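PDB 3D1P: Thiosulfate:glutathione sulfurtransferase from Saccharomyces cerevisiae, which transfers the sulfane sulfur of thiosulfate to glutathione, yielding S-sulfanylglutathione and sulfite, a central step of hydrogen sulfide metabolism in the mitochondrion. Local coordinates for residues Y25-M30 and S120-S125; V44-P49 and L94-A99; A59-P64 and I83-P88. All coordinates share one frame; numbering follows the deposited sequence.

Contact 1: Y25-M30 and S120-S125. With ACT (acetate ion), chain C.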
loop_
_atom_site.group_PDB
_atom_site.type_symbol
_atom_site.label_atom_id
_atom_site.label_comp_id
_atom_site.label_asym_id
_atom_site.label_seq_id
_atom_site.Cartn_x
_atom_site.Cartn_y
_atom_site.Cartn_z
ATOM N N TYR A 25 -11.359 -1.630 2.195
ATOM C CA TYR A 25 -11.713 -0.291 2.639
ATOM C C TYR A 25 -12.253 0.550 1.482
ATOM O O TYR A 25 -11.685 0.555 0.381
ATOM C CB TYR A 25 -10.507 0.397 3.237
ATOM C CG TYR A 25 -9.980 -0.306 4.478
ATOM C CD1 TYR A 25 -10.784 -0.495 5.598
ATOM C CD2 TYR A 25 -8.689 -0.748 4.544
ATOM C CE1 TYR A 25 -10.295 -1.099 6.753
ATOM C CE2 TYR A 25 -8.176 -1.340 5.724
ATOM C CZ TYR A 25 -8.996 -1.525 6.815
ATOM O OH TYR A 25 -8.545 -2.072 7.984
ATOM N N SER A 26 -13.321 1.291 1.749
ATOM C CA SER A 26 -13.843 2.324 0.868
ATOM C C SER A 26 -13.046 3.615 0.994
ATOM O O SER A 26 -12.215 3.788 1.890
ATOM C CB SER A 26 -15.271 2.638 1.258
ATOM O OG SER A 26 -15.267 3.247 2.536
ATOM N N PHE A 27 -13.372 4.583 0.153
ATOM C CA PHE A 27 -12.799 5.928 0.292
ATOM C C PHE A 27 -12.995 6.490 1.705
ATOM O O PHE A 27 -12.050 6.977 2.313
ATOM C CB PHE A 27 -13.439 6.889 -0.714
ATOM C CG PHE A 27 -12.932 8.285 -0.538
ATOM C CD1 PHE A 27 -11.618 8.617 -0.844
ATOM C CD2 PHE A 27 -13.762 9.304 -0.053
ATOM C CE1 PHE A 27 -11.129 9.883 -0.643
ATOM C CE2 PHE A 27 -13.284 10.579 0.120
ATOM C CZ PHE A 27 -11.955 10.876 -0.195
ATOM N N GLU A 28 -14.225 6.445 2.219
ATOM C CA GLU A 28 -14.463 6.995 3.530
ATOM C C GLU A 28 -13.679 6.263 4.604
ATOM O O GLU A 28 -13.150 6.873 5.557
ATOM C CB GLU A 28 -15.959 7.024 3.846
ATOM C CG GLU A 28 -16.667 8.097 3.071
ATOM C CD GLU A 28 -16.366 9.542 3.592
ATOM O OE1 GLU A 28 -16.276 9.663 4.794
ATOM O OE2 GLU A 28 -16.333 10.450 2.738
ATOM N N ASP A 29 -13.560 4.933 4.475
ATOM C CA ASP A 29 -12.738 4.187 5.398
ATOM C C ASP A 29 -11.271 4.649 5.353
ATOM O O ASP A 29 -10.630 4.779 6.403
ATOM C CB ASP A 29 -12.763 2.706 5.043
ATOM C CG ASP A 29 -14.093 1.989 5.258
ATOM O OD1 ASP A 29 -14.900 2.436 6.107
ATOM O OD2 ASP A 29 -14.290 0.971 4.537
HETATM N N MSE A 30 -10.763 4.866 4.133
HETATM C CA MSE A 30 -9.383 5.304 3.981
HETATM C C MSE A 30 -9.155 6.702 4.525
HETATM O O MSE A 30 -8.122 6.968 5.124
HETATM C CB MSE A 30 -8.949 5.206 2.523
HETATM C CG MSE A 30 -8.820 3.790 2.017
HETATM SE SE MSE A 30 -7.529 2.722 2.952
HETATM C CE MSE A 30 -6.017 3.628 2.385
ATOM N N SER A 120 -4.568 -5.940 4.111
ATOM C CA SER A 120 -5.839 -5.408 3.702
ATOM C C SER A 120 -5.723 -4.801 2.330
ATOM O O SER A 120 -4.623 -4.592 1.814
ATOM C CB SER A 120 -6.309 -4.332 4.685
ATOM O OG SER A 120 -6.322 -4.841 5.993
ATOM N N LEU A 121 -6.878 -4.480 1.739
ATOM C CA LEU A 121 -6.938 -3.840 0.419
ATOM C C LEU A 121 -7.672 -2.516 0.507
ATOM O O LEU A 121 -8.656 -2.371 1.237
ATOM C CB LEU A 121 -7.728 -4.670 -0.582
ATOM C CG LEU A 121 -7.162 -6.018 -0.939
ATOM C CD1 LEU A 121 -8.157 -6.835 -1.755
ATOM C CD2 LEU A 121 -5.867 -5.863 -1.715
ATOM N N TYR A 122 -7.216 -1.583 -0.310
ATOM C CA TYR A 122 -7.998 -0.401 -0.701
ATOM C C TYR A 122 -8.334 -0.642 -2.172
ATOM O O TYR A 122 -7.592 -0.242 -3.058
ATOM C CB TYR A 122 -7.197 0.882 -0.513
ATOM C CG TYR A 122 -7.834 2.143 -1.015
ATOM C CD1 TYR A 122 -7.047 3.238 -1.320
ATOM C CD2 TYR A 122 -9.211 2.273 -1.196
ATOM C CE1 TYR A 122 -7.602 4.438 -1.696
ATOM C CE2 TYR A 122 -9.788 3.473 -1.598
ATOM C CZ TYR A 122 -8.970 4.565 -1.866
ATOM O OH TYR A 122 -9.469 5.773 -2.241
ATOM N N PRO A 123 -9.414 -1.390 -2.454
ATOM C CA PRO A 123 -9.633 -1.845 -3.833
ATOM C C PRO A 123 -9.748 -0.697 -4.830
ATOM O O PRO A 123 -9.300 -0.817 -5.957
ATOM C CB PRO A 123 -10.920 -2.690 -3.730
ATOM C CG PRO A 123 -11.311 -2.666 -2.457
ATOM C CD PRO A 123 -10.424 -1.956 -1.542
ATOM N N GLY A 124 -10.420 0.379 -4.423
ATOM C CA GLY A 124 -10.606 1.491 -5.310
ATOM C C GLY A 124 -9.313 2.181 -5.699
ATOM O O GLY A 124 -9.204 2.777 -6.773
ATOM N N SER A 125 -8.326 2.105 -4.804
ATOM C CA SER A 125 -6.973 2.497 -5.106
ATOM C C SER A 125 -6.885 4.001 -5.410
ATOM O O SER A 125 -7.764 4.773 -5.053
ATOM C CB SER A 125 -6.386 1.586 -6.186
ATOM O OG SER A 125 -6.157 0.266 -5.666
HETATM C C ACT C . -18.861 3.886 3.149
HETATM O O ACT C . -17.748 3.436 3.574
HETATM O OXT ACT C . -18.802 4.827 2.315
HETATM C CH3 ACT C . -20.120 3.316 3.625
HETATM O O HOH W 1 -12.155 1.076 -2.287
#
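S120 meets the ring of Y25, its CB lying 3.7 Å from Y25 CE2. Both hydroxyls, S120 OG and Y25 OH, are bonded to the carboxylate of E93, and a small serine leaves room for the tyrosine ring beside it. At L121 the backbone takes over: Y25 N donates to L121 O over 3.0 Å, with a rather bent N-H...O angle of 134°. This bond carries on the pairing of the edge strand 23-24 with strand 119-121 in the parallel sheet of the rhodanese domain, just where the first segment turns into helix 27-36. That helix starts with a capping box, S26 OG accepting from D29 N while D29 OD2 accepts from S26 N; S26 OG also donates to an acetate ion, probably from the crystallisation liquor. Y122 has CG anti to the backbone N (chi1 174°), and its ring packs against the first turn of the helix. CG of M30, a selenomethionine, sits over the ring centre, 3.5 Å from the centroid, and its SE adds an oblique Met-aromatic contact. Y122 OH bonds D128 and lies at the edge of the F27 ring, 3.8 Å from F27 CD1. P123 sets its CD 3.4 Å from Y25 O. A water donates to Y25 O and accepts from N of G124, a residue of the type I turn Y122-S125, whose last residue bonds Y122 O through S125 OG.

Contact 2: V44-P49 and L94-A99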
loop_
_atom_site.group_PDB
_atom_site.type_symbol
_atom_site.label_atom_id
_atom_site.label_comp_id
_atom_site.label_asym_id
_atom_site.label_seq_id
_atom_site.Cartn_x
_atom_site.Cartn_y
_atom_site.Cartn_z
ATOM N N VAL A 44 0.559 0.879 1.537
ATOM C CA VAL A 44 1.471 0.321 0.541
ATOM C C VAL A 44 0.935 0.587 -0.862
ATOM O O VAL A 44 0.042 -0.085 -1.351
ATOM C CB VAL A 44 1.699 -1.172 0.730
ATOM C CG1 VAL A 44 2.793 -1.623 -0.217
ATOM C CG2 VAL A 44 2.067 -1.520 2.200
ATOM N N ASP A 45 1.535 1.605 -1.492
ATOM C CA ASP A 45 1.182 2.025 -2.839
ATOM C C ASP A 45 2.147 1.336 -3.792
ATOM O O ASP A 45 3.359 1.565 -3.765
ATOM C CB ASP A 45 1.318 3.555 -2.912
ATOM C CG ASP A 45 0.880 4.168 -4.214
ATOM O OD1 ASP A 45 0.948 3.532 -5.277
ATOM O OD2 ASP A 45 0.486 5.363 -4.147
ATOM N N VAL A 46 1.610 0.442 -4.617
ATOM C CA VAL A 46 2.448 -0.392 -5.480
ATOM C C VAL A 46 2.435 0.076 -6.935
ATOM O O VAL A 46 2.854 -0.659 -7.825
ATOM C CB VAL A 46 2.123 -1.895 -5.335
ATOM C CG1 VAL A 46 2.191 -2.296 -3.878
ATOM C CG2 VAL A 46 0.805 -2.291 -5.933
ATOM N N ARG A 47 2.024 1.316 -7.171
ATOM C CA ARG A 47 2.240 1.924 -8.476
ATOM C C ARG A 47 3.741 2.111 -8.745
ATOM O O ARG A 47 4.581 1.965 -7.857
ATOM C CB ARG A 47 1.500 3.259 -8.558
ATOM C CG ARG A 47 -0.008 3.129 -8.459
ATOM C CD ARG A 47 -0.731 4.462 -8.479
ATOM N NE ARG A 47 -0.278 5.275 -7.344
ATOM C CZ ARG A 47 -0.247 6.582 -7.291
ATOM N NH1 ARG A 47 -0.703 7.323 -8.269
ATOM N NH2 ARG A 47 0.278 7.152 -6.216
ATOM N N GLU A 48 4.064 2.429 -9.995
ATOM C CA GLU A 48 5.443 2.726 -10.341
ATOM C C GLU A 48 5.848 4.080 -9.762
ATOM O O GLU A 48 4.999 4.917 -9.462
ATOM C CB GLU A 48 5.665 2.694 -11.845
ATOM C CG GLU A 48 5.516 1.284 -12.423
ATOM C CD GLU A 48 6.482 0.304 -11.772
ATOM O OE1 GLU A 48 7.706 0.574 -11.844
ATOM O OE2 GLU A 48 6.045 -0.665 -11.127
ATOM N N PRO A 49 7.140 4.334 -9.618
ATOM C CA PRO A 49 7.581 5.601 -9.007
ATOM C C PRO A 49 7.058 6.843 -9.726
ATOM O O PRO A 49 6.744 7.841 -9.091
ATOM C CB PRO A 49 9.104 5.473 -9.017
ATOM C CG PRO A 49 9.354 3.992 -8.913
ATOM C CD PRO A 49 8.294 3.421 -9.813
ATOM N N LEU A 94 -0.783 -3.926 6.745
ATOM C CA LEU A 94 -0.366 -3.343 5.473
ATOM C C LEU A 94 -1.597 -3.266 4.568
ATOM O O LEU A 94 -2.273 -4.284 4.361
ATOM C CB LEU A 94 0.694 -4.199 4.783
ATOM C CG LEU A 94 2.142 -3.925 5.199
ATOM C CD1 LEU A 94 2.394 -4.161 6.717
ATOM C CD2 LEU A 94 3.076 -4.761 4.343
ATOM N N ILE A 95 -1.876 -2.079 4.050
ATOM C CA ILE A 95 -3.034 -1.828 3.200
ATOM C C ILE A 95 -2.523 -1.588 1.782
ATOM O O ILE A 95 -1.810 -0.624 1.549
ATOM C CB ILE A 95 -3.841 -0.624 3.669
ATOM C CG1 ILE A 95 -4.215 -0.743 5.136
ATOM C CG2 ILE A 95 -5.082 -0.465 2.779
ATOM C CD1 ILE A 95 -4.974 0.490 5.694
ATOM N N PHE A 96 -2.885 -2.466 0.852
ATOM C CA PHE A 96 -2.325 -2.453 -0.480
ATOM C C PHE A 96 -3.258 -1.806 -1.495
ATOM O O PHE A 96 -4.477 -2.044 -1.491
ATOM C CB PHE A 96 -2.100 -3.890 -0.955
ATOM C CG PHE A 96 -0.990 -4.560 -0.236
ATOM C CD1 PHE A 96 0.307 -4.536 -0.741
ATOM C CD2 PHE A 96 -1.212 -5.191 0.987
ATOM C CE1 PHE A 96 1.334 -5.149 -0.041
ATOM C CE2 PHE A 96 -0.165 -5.782 1.689
ATOM C CZ PHE A 96 1.094 -5.726 1.173
ATOM N N TYR A 97 -2.672 -1.050 -2.423
ATOM C CA TYR A 97 -3.445 -0.442 -3.519
ATOM C C TYR A 97 -2.475 -0.016 -4.618
ATOM O O TYR A 97 -1.270 0.106 -4.418
ATOM C CB TYR A 97 -4.274 0.748 -3.024
ATOM C CG TYR A 97 -3.481 1.794 -2.296
ATOM C CD1 TYR A 97 -2.922 2.870 -2.979
ATOM C CD2 TYR A 97 -3.273 1.740 -0.927
ATOM C CE1 TYR A 97 -2.198 3.830 -2.335
ATOM C CE2 TYR A 97 -2.531 2.685 -0.256
ATOM C CZ TYR A 97 -1.996 3.757 -0.952
ATOM O OH TYR A 97 -1.285 4.703 -0.273
ATOM N N CYS A 98 -3.069 0.275 -5.771
ATOM C CA CYS A 98 -2.320 0.804 -6.915
ATOM C C CYS A 98 -3.117 1.987 -7.500
ATOM O O CYS A 98 -3.394 2.940 -6.783
ATOM C CB CYS A 98 -1.929 -0.317 -7.913
ATOM S SG CYS A 98 -3.316 -1.245 -8.580
ATOM N N ALA A 99 -3.437 1.913 -8.808
ATOM C CA ALA A 99 -4.269 2.923 -9.483
ATOM C C ALA A 99 -5.705 2.398 -9.564
ATOM O O ALA A 99 -6.598 2.987 -8.970
ATOM C CB ALA A 99 -3.709 3.261 -10.848
HETATM O O HOH W 2 -0.090 6.560 -1.856
#
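V44 and F96 lie side by side, pointing the same way from paired positions of two parallel strands, V44 CG1 being 3.8 Å from F96 CE1. This is the tight, apolar part of the contact. V44 is gripped through its backbone, V44 N donating to I95 O and V44 O accepting from Y97 N, while its CG2 branch reaches L94 CG; a beta-branched valine suits an extended strand. V46 N adds a straight bond of 2.9 Å to Y97 O, and V46 CG2 rests on CB of C98, the cysteine that forms the persulfide intermediate during catalysis.

The face with D45 and Y97 is equally buried but polar. D45 CA lies over the Y97 ring, offset toward its rim, and D45 CB approaches Y97 CE1 to 3.6 Å. Chi1 of -175° sets D45 CG anti to the backbone N, and R47 grips the carboxylate side-on: NE binds OD1 and NH2 binds OD2 at 2.7 Å, both through syn lone pairs. D45 OD1 also takes R47 N, an Asx turn, and a water links D45 OD2 to Y97 OH. An alanine at D45 would probably leave the buried R47 guanidinium without its counter-charge, though NH2 also bonds V55 O, and R47 N without its Asx-turn acceptor. R47 CG touches C98 C at 3.4 Å. The looser side is at partly exposed A99, whose CB meets R47 CD only at 4.0 Å.

Strands 41-45 and 93-97 run between strands 61-62 and 119-121; helix 102-112 covers V46 and F96, and helix 125-131 packs against R47 and Y97.

Contact 3: A59-P64 and I83-P88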
loop_
_atom_site.group_PDB
_atom_site.type_symbol
_atom_site.label_atom_id
_atom_site.label_comp_id
_atom_site.label_asym_id
_atom_site.label_seq_id
_atom_site.Cartn_x
_atom_site.Cartn_y
_atom_site.Cartn_z
ATOM N N ALA A 59 2.493 9.937 3.759
ATOM C CA ALA A 59 2.991 8.933 4.685
ATOM C C ALA A 59 2.886 7.508 4.166
ATOM O O ALA A 59 3.368 6.583 4.793
ATOM C CB ALA A 59 2.339 9.063 6.105
ATOM N N SER A 60 2.338 7.322 2.969
ATOM C CA SER A 60 2.395 6.014 2.349
ATOM C C SER A 60 3.816 5.703 1.933
ATOM O O SER A 60 4.661 6.600 1.835
ATOM C CB SER A 60 1.474 5.964 1.145
ATOM O OG SER A 60 1.865 6.875 0.110
ATOM N N ILE A 61 4.048 4.429 1.647
ATOM C CA ILE A 61 5.290 3.969 1.049
ATOM C C ILE A 61 5.020 3.512 -0.373
ATOM O O ILE A 61 3.898 3.172 -0.732
ATOM C CB ILE A 61 5.968 2.860 1.878
ATOM C CG1 ILE A 61 5.156 1.547 1.882
ATOM C CG2 ILE A 61 6.255 3.385 3.283
ATOM C CD1 ILE A 61 5.889 0.383 2.537
ATOM N N ASN A 62 6.071 3.535 -1.192
ATOM C CA ASN A 62 5.967 3.092 -2.582
ATOM C C ASN A 62 6.813 1.832 -2.742
ATOM O O ASN A 62 8.018 1.841 -2.554
ATOM C CB ASN A 62 6.474 4.191 -3.502
ATOM C CG ASN A 62 6.317 3.875 -4.992
ATOM O OD1 ASN A 62 7.130 4.313 -5.823
ATOM N ND2 ASN A 62 5.239 3.213 -5.375
ATOM N N VAL A 63 6.144 0.725 -3.100
ATOM C CA VAL A 63 6.814 -0.557 -3.321
ATOM C C VAL A 63 6.323 -1.079 -4.679
ATOM O O VAL A 63 5.364 -1.845 -4.755
ATOM C CB VAL A 63 6.561 -1.576 -2.205
ATOM C CG1 VAL A 63 7.442 -2.802 -2.445
ATOM C CG2 VAL A 63 6.863 -0.954 -0.828
ATOM N N PRO A 64 6.919 -0.590 -5.760
ATOM C CA PRO A 64 6.341 -0.825 -7.089
ATOM C C PRO A 64 6.171 -2.299 -7.444
ATOM O O PRO A 64 7.126 -3.084 -7.410
ATOM C CB PRO A 64 7.359 -0.155 -8.027
ATOM C CG PRO A 64 7.981 0.952 -7.177
ATOM C CD PRO A 64 8.075 0.334 -5.808
ATOM N N ILE A 83 14.515 -1.922 -3.006
ATOM C CA ILE A 83 13.457 -0.924 -2.972
ATOM C C ILE A 83 13.946 0.416 -2.471
ATOM O O ILE A 83 13.391 1.427 -2.850
ATOM C CB ILE A 83 12.282 -1.431 -2.085
ATOM C CG1 ILE A 83 11.876 -2.840 -2.491
ATOM C CG2 ILE A 83 11.073 -0.489 -2.158
ATOM C CD1 ILE A 83 11.444 -3.029 -3.922
ATOM N N GLY A 84 14.967 0.430 -1.635
ATOM C CA GLY A 84 15.522 1.666 -1.110
ATOM C C GLY A 84 14.925 2.198 0.170
ATOM O O GLY A 84 15.306 3.284 0.592
ATOM N N ILE A 85 13.984 1.450 0.751
ATOM C CA ILE A 85 13.368 1.764 2.011
ATOM C C ILE A 85 13.337 0.482 2.829
ATOM O O ILE A 85 13.468 -0.608 2.293
ATOM C CB ILE A 85 11.946 2.330 1.832
ATOM C CG1 ILE A 85 11.015 1.293 1.189
ATOM C CG2 ILE A 85 12.030 3.633 1.079
ATOM C CD1 ILE A 85 9.544 1.746 1.166
ATOM N N PRO A 86 13.141 0.582 4.146
ATOM C CA PRO A 86 13.103 -0.613 4.985
ATOM C C PRO A 86 11.884 -1.470 4.696
ATOM O O PRO A 86 10.796 -0.981 4.363
ATOM C CB PRO A 86 13.036 -0.064 6.431
ATOM C CG PRO A 86 13.606 1.297 6.301
ATOM C CD PRO A 86 13.112 1.792 4.970
ATOM N N LYS A 87 12.074 -2.763 4.874
ATOM C CA LYS A 87 10.973 -3.696 4.729
ATOM C C LYS A 87 9.951 -3.457 5.836
ATOM O O LYS A 87 10.306 -3.390 7.004
ATOM C CB LYS A 87 11.492 -5.121 4.824
ATOM C CG LYS A 87 10.429 -6.148 4.521
ATOM C CD LYS A 87 10.959 -7.581 4.537
ATOM C CE LYS A 87 9.877 -8.624 4.262
ATOM N NZ LYS A 87 10.364 -10.008 4.475
ATOM N N PRO A 88 8.673 -3.317 5.480
ATOM C CA PRO A 88 7.682 -3.066 6.517
ATOM C C PRO A 88 7.646 -4.148 7.575
ATOM O O PRO A 88 7.781 -5.348 7.283
ATOM C CB PRO A 88 6.357 -3.013 5.734
ATOM C CG PRO A 88 6.769 -2.505 4.408
ATOM C CD PRO A 88 8.083 -3.191 4.142
#
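I85 pushes its CD1 methyl into the hollow beside strand 61-62, where I61 CB is 3.8 Å away. N62 O forms part of the wall, and V63 CG2 closes in more loosely, 4.3 Å from I85 CD1. The chain of I85 is extended beyond CB (chi2 172°), which carries CD1 far enough out from the loop to fill this place, and that single methyl meets all three residues of the strand side. I61 answers with a bump of its own. Its CD1 reaches the ring of P88 at CG, 3.6 Å away, and also lies 4.1 Å from I85 CD1, so the end of I61 meets both the proline and the end of I85. The rigid proline ring offers a firm apolar surface without a flexible chain.

At the other end the fit is slacker. I83 rests its CG2 against N62 O at 3.9 Å, and its CD1 approaches V63 CG1 only to 4.3 Å. I83, I85 and P88 all project toward the strand, and the two segments share van der Waals contacts rather than hydrogen bonds. G84, with a positive phi of 89°, ends the helix and turns the chain between I83 and I85; a side chain there would jam against the preceding carbonyl oxygen.

N62 turns its polar end elsewhere, ND2 binding R47 O and D45 O. F79 of helix 76-83 touches V63, I85 and P88, joining that helix to the loop and to the edge strand 61-62, which pairs on its inner side with strand 41-45; P88 also reaches L94 of strand 93-97.

From the N terminus the chain passes first through residues 25-30, whose partners arrive only at 120-125, so contact 1 closes the longest loop and ties the start of helix 27-36 to strand 119-121 and the turn after it. Within that span contact 2 joins 44-49 to 94-99 at the middle of the sheet, and within that again contact 3 joins 59-64 to 83-88; contact 1 thus encloses contact 2, which encloses contact 3, and none cross. Contacts 1 and 2 meet where strands 119-121 and 93-97 pair, through S120 with L94 and F96. Contacts 2 and 3 meet through D45 N and I61 O, whereas contacts 1 and 3 lie on opposite sides of the chain's centre, about 19 Å apart between centres.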